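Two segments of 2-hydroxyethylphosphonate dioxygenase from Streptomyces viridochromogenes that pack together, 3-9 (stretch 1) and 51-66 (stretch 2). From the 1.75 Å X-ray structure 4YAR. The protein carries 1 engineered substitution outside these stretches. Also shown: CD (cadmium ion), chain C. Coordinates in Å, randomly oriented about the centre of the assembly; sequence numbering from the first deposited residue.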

# COMPACT_ATOMS: atom_id res chain seq x y z
N ILE A 3 24.13 0.25 -11.36
CA ILE A 3 23.82 -1.12 -11.78
C ILE A 3 23.51 -2.00 -10.57
O ILE A 3 24.31 -2.13 -9.65
CB ILE A 3 24.97 -1.79 -12.56
CG1 ILE A 3 25.26 -1.05 -13.87
CG2 ILE A 3 24.68 -3.28 -12.84
CD1 ILE A 3 24.12 -1.00 -14.86
N ASP A 4 22.38 -2.68 -10.64
CA ASP A 4 21.98 -3.57 -9.54
C ASP A 4 22.61 -4.92 -9.82
O ASP A 4 22.28 -5.52 -10.84
CB ASP A 4 20.45 -3.66 -9.53
CG ASP A 4 19.91 -4.45 -8.37
OD1 ASP A 4 20.60 -5.38 -7.88
OD2 ASP A 4 18.76 -4.12 -7.95
N PRO A 5 23.50 -5.39 -8.94
CA PRO A 5 24.17 -6.65 -9.21
C PRO A 5 23.17 -7.82 -9.22
O PRO A 5 23.39 -8.81 -9.93
CB PRO A 5 25.21 -6.79 -8.09
CG PRO A 5 24.86 -5.77 -7.08
CD PRO A 5 23.90 -4.79 -7.65
N PHE A 6 22.06 -7.68 -8.50
CA PHE A 6 21.01 -8.75 -8.50
C PHE A 6 20.35 -8.86 -9.86
O PHE A 6 20.09 -9.96 -10.38
CB PHE A 6 19.96 -8.43 -7.42
CG PHE A 6 18.90 -9.48 -7.28
CD1 PHE A 6 19.25 -10.78 -6.93
CD2 PHE A 6 17.53 -9.16 -7.45
CE1 PHE A 6 18.30 -11.75 -6.76
CE2 PHE A 6 16.57 -10.15 -7.28
CZ PHE A 6 16.96 -11.45 -6.97
N LYS A 7 20.10 -7.70 -10.46
CA LYS A 7 19.44 -7.64 -11.72
C LYS A 7 20.42 -8.07 -12.81
O LYS A 7 20.04 -8.70 -13.79
CB LYS A 7 18.89 -6.24 -11.98
CG LYS A 7 17.66 -5.89 -11.15
CD LYS A 7 17.31 -4.43 -11.39
CE LYS A 7 16.03 -4.02 -10.67
NZ LYS A 7 15.76 -2.58 -10.94
N LEU A 8 21.70 -7.74 -12.63
CA LEU A 8 22.70 -8.05 -13.67
C LEU A 8 22.93 -9.56 -13.70
O LEU A 8 22.93 -10.21 -14.77
CB LEU A 8 24.02 -7.26 -13.38
CG LEU A 8 25.23 -7.62 -14.25
CD1 LEU A 8 24.93 -7.38 -15.69
CD2 LEU A 8 26.47 -6.85 -13.81
N ALA A 9 23.10 -10.14 -12.52
CA ALA A 9 23.31 -11.56 -12.38
C ALA A 9 22.11 -12.30 -12.94
O ALA A 9 22.28 -13.27 -13.67
CB ALA A 9 23.59 -11.97 -10.94
N ALA A 51 26.40 -0.70 -22.67
CA ALA A 51 27.01 -1.83 -23.38
C ALA A 51 26.52 -3.20 -22.81
O ALA A 51 26.32 -4.17 -23.58
CB ALA A 51 28.53 -1.75 -23.31
N LEU A 52 26.34 -3.24 -21.48
CA LEU A 52 25.84 -4.45 -20.80
C LEU A 52 24.40 -4.71 -21.22
O LEU A 52 24.01 -5.84 -21.48
CB LEU A 52 25.94 -4.31 -19.29
CG LEU A 52 27.25 -4.66 -18.60
CD1 LEU A 52 27.24 -4.23 -17.12
CD2 LEU A 52 27.60 -6.14 -18.78
N ALA A 53 23.62 -3.65 -21.34
CA ALA A 53 22.23 -3.74 -21.75
C ALA A 53 22.13 -4.31 -23.13
O ALA A 53 21.35 -5.24 -23.39
CB ALA A 53 21.57 -2.37 -21.69
N GLU A 54 22.94 -3.77 -24.03
CA GLU A 54 22.89 -4.23 -25.40
C GLU A 54 23.27 -5.72 -25.44
O GLU A 54 22.58 -6.52 -26.04
CB GLU A 54 23.78 -3.37 -26.29
CG GLU A 54 23.52 -3.55 -27.79
CD GLU A 54 24.00 -4.91 -28.32
OE1 GLU A 54 25.17 -5.30 -28.05
OE2 GLU A 54 23.21 -5.58 -29.01
N ALA A 55 24.35 -6.07 -24.74
CA ALA A 55 24.85 -7.46 -24.74
C ALA A 55 23.83 -8.51 -24.20
O ALA A 55 23.79 -9.65 -24.66
CB ALA A 55 26.17 -7.54 -23.97
N LEU A 56 23.02 -8.08 -23.23
CA LEU A 56 22.06 -8.94 -22.52
C LEU A 56 20.66 -8.80 -23.09
O LEU A 56 19.68 -9.36 -22.59
CB LEU A 56 22.08 -8.57 -21.05
CG LEU A 56 23.37 -8.93 -20.32
CD1 LEU A 56 23.43 -8.40 -18.89
CD2 LEU A 56 23.55 -10.45 -20.31
N SER A 57 20.56 -8.08 -24.19
CA SER A 57 19.28 -7.74 -24.83
C SER A 57 18.17 -7.23 -23.91
O SER A 57 17.01 -7.68 -24.00
CB SER A 57 18.78 -8.91 -25.68
OG SER A 57 19.87 -9.51 -26.39
N VAL A 58 18.54 -6.29 -23.02
CA VAL A 58 17.58 -5.60 -22.14
C VAL A 58 17.68 -4.08 -22.25
O VAL A 58 18.63 -3.53 -22.81
CB VAL A 58 17.69 -6.00 -20.64
CG1 VAL A 58 17.39 -7.49 -20.46
CG2 VAL A 58 19.03 -5.62 -20.00
N GLU A 59 16.66 -3.43 -21.72
CA GLU A 59 16.65 -1.99 -21.60
C GLU A 59 17.52 -1.60 -20.42
O GLU A 59 17.49 -2.27 -19.39
CB GLU A 59 15.21 -1.49 -21.41
CG GLU A 59 14.31 -1.79 -22.62
CD GLU A 59 14.80 -1.10 -23.90
OE1 GLU A 59 14.92 0.15 -23.91
OE2 GLU A 59 15.07 -1.80 -24.90
N PRO A 60 18.28 -0.51 -20.53
CA PRO A 60 19.17 -0.12 -19.46
C PRO A 60 18.53 -0.07 -18.06
O PRO A 60 19.19 -0.41 -17.06
CB PRO A 60 19.67 1.25 -19.91
CG PRO A 60 19.69 1.15 -21.40
CD PRO A 60 18.46 0.35 -21.73
N SER A 61 17.26 0.31 -18.00
CA SER A 61 16.48 0.38 -16.73
C SER A 61 16.20 -0.98 -16.09
O SER A 61 15.83 -1.08 -14.89
CB SER A 61 15.14 1.05 -17.01
OG SER A 61 14.36 0.29 -17.91
N GLN A 62 16.32 -2.04 -16.88
CA GLN A 62 16.21 -3.36 -16.31
C GLN A 62 17.47 -3.75 -15.56
O GLN A 62 17.47 -4.76 -14.86
CB GLN A 62 15.93 -4.35 -17.42
CG GLN A 62 14.59 -4.13 -18.10
CD GLN A 62 14.32 -5.12 -19.21
OE1 GLN A 62 14.71 -4.92 -20.36
NE2 GLN A 62 13.61 -6.18 -18.89
N LEU A 63 18.57 -3.00 -15.71
CA LEU A 63 19.75 -3.24 -14.90
C LEU A 63 19.96 -2.18 -13.83
O LEU A 63 20.90 -2.27 -13.03
CB LEU A 63 21.02 -3.28 -15.78
CG LEU A 63 21.02 -4.32 -16.88
CD1 LEU A 63 22.21 -4.18 -17.85
CD2 LEU A 63 21.06 -5.68 -16.24
N ALA A 64 19.12 -1.16 -13.84
CA ALA A 64 19.27 0.01 -12.94
C ALA A 64 19.00 -0.28 -11.48
O ALA A 64 18.00 -0.94 -11.14
CB ALA A 64 18.33 1.12 -13.40
N ALA A 65 19.86 0.24 -10.62
CA ALA A 65 19.69 0.12 -9.16
C ALA A 65 18.75 1.20 -8.66
O ALA A 65 18.64 2.27 -9.24
CB ALA A 65 21.03 0.20 -8.44
N ASP A 66 18.03 0.90 -7.59
CA ASP A 66 17.11 1.87 -7.05
C ASP A 66 17.89 2.98 -6.35
O ASP A 66 18.91 2.72 -5.71
CB ASP A 66 16.16 1.19 -6.07
CG ASP A 66 15.33 2.16 -5.32
OD1 ASP A 66 15.09 3.27 -5.84
OD2 ASP A 66 14.91 1.83 -4.19
CD CD C . 12.58 3.00 -4.88

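What fixes the backbones to each other? Asp-4 N donates to Leu-63 O at 2.8 Å, and the N-H...acceptor angle of 172° makes the bond nearly straight. The same carbonyl also receives a CA-H...O contact, with Ile-3 CA 3.4 Å from Leu-63 O. Beside this bond, Asp-4 CB lies 4.1 Å from Ala-65 CB; the backbones come close here, with Asp-4 CA 4.4 Å from Ala-65 CA, and the short alanine side chain adds little bulk.

What does the charged side chain of Lys-7 do? With chi2 to chi4 all t, the chain is extended and reaches across stretch 2, its CD 3.5 Å from Gln-62 O, and its NZ donates to Ala-64 O at 2.8 Å. A long, flexible amine suits this partly exposed edge.

Where is the apolar surface buried? Leu-8 CD1 sits 3.7 Å from Leu-56 CD1 and 4.2 Å from Leu-52 CD1, while Leu-63 CD2 approaches Leu-8 CA at 3.9 Å. All four leucines are buried, and Ile-3 adds its CD1 at 4.0 Å from Leu-63 CB. Branched apolar side chains suit this site, as they pack without any polar group needing a partner.

How does Asp-4 join the contact to the helix? Its N bonds to Leu-63 O, while its OD1 accepts from Phe-6 N at 2.8 Å, capping the helix, so one residue serves both helix and contact.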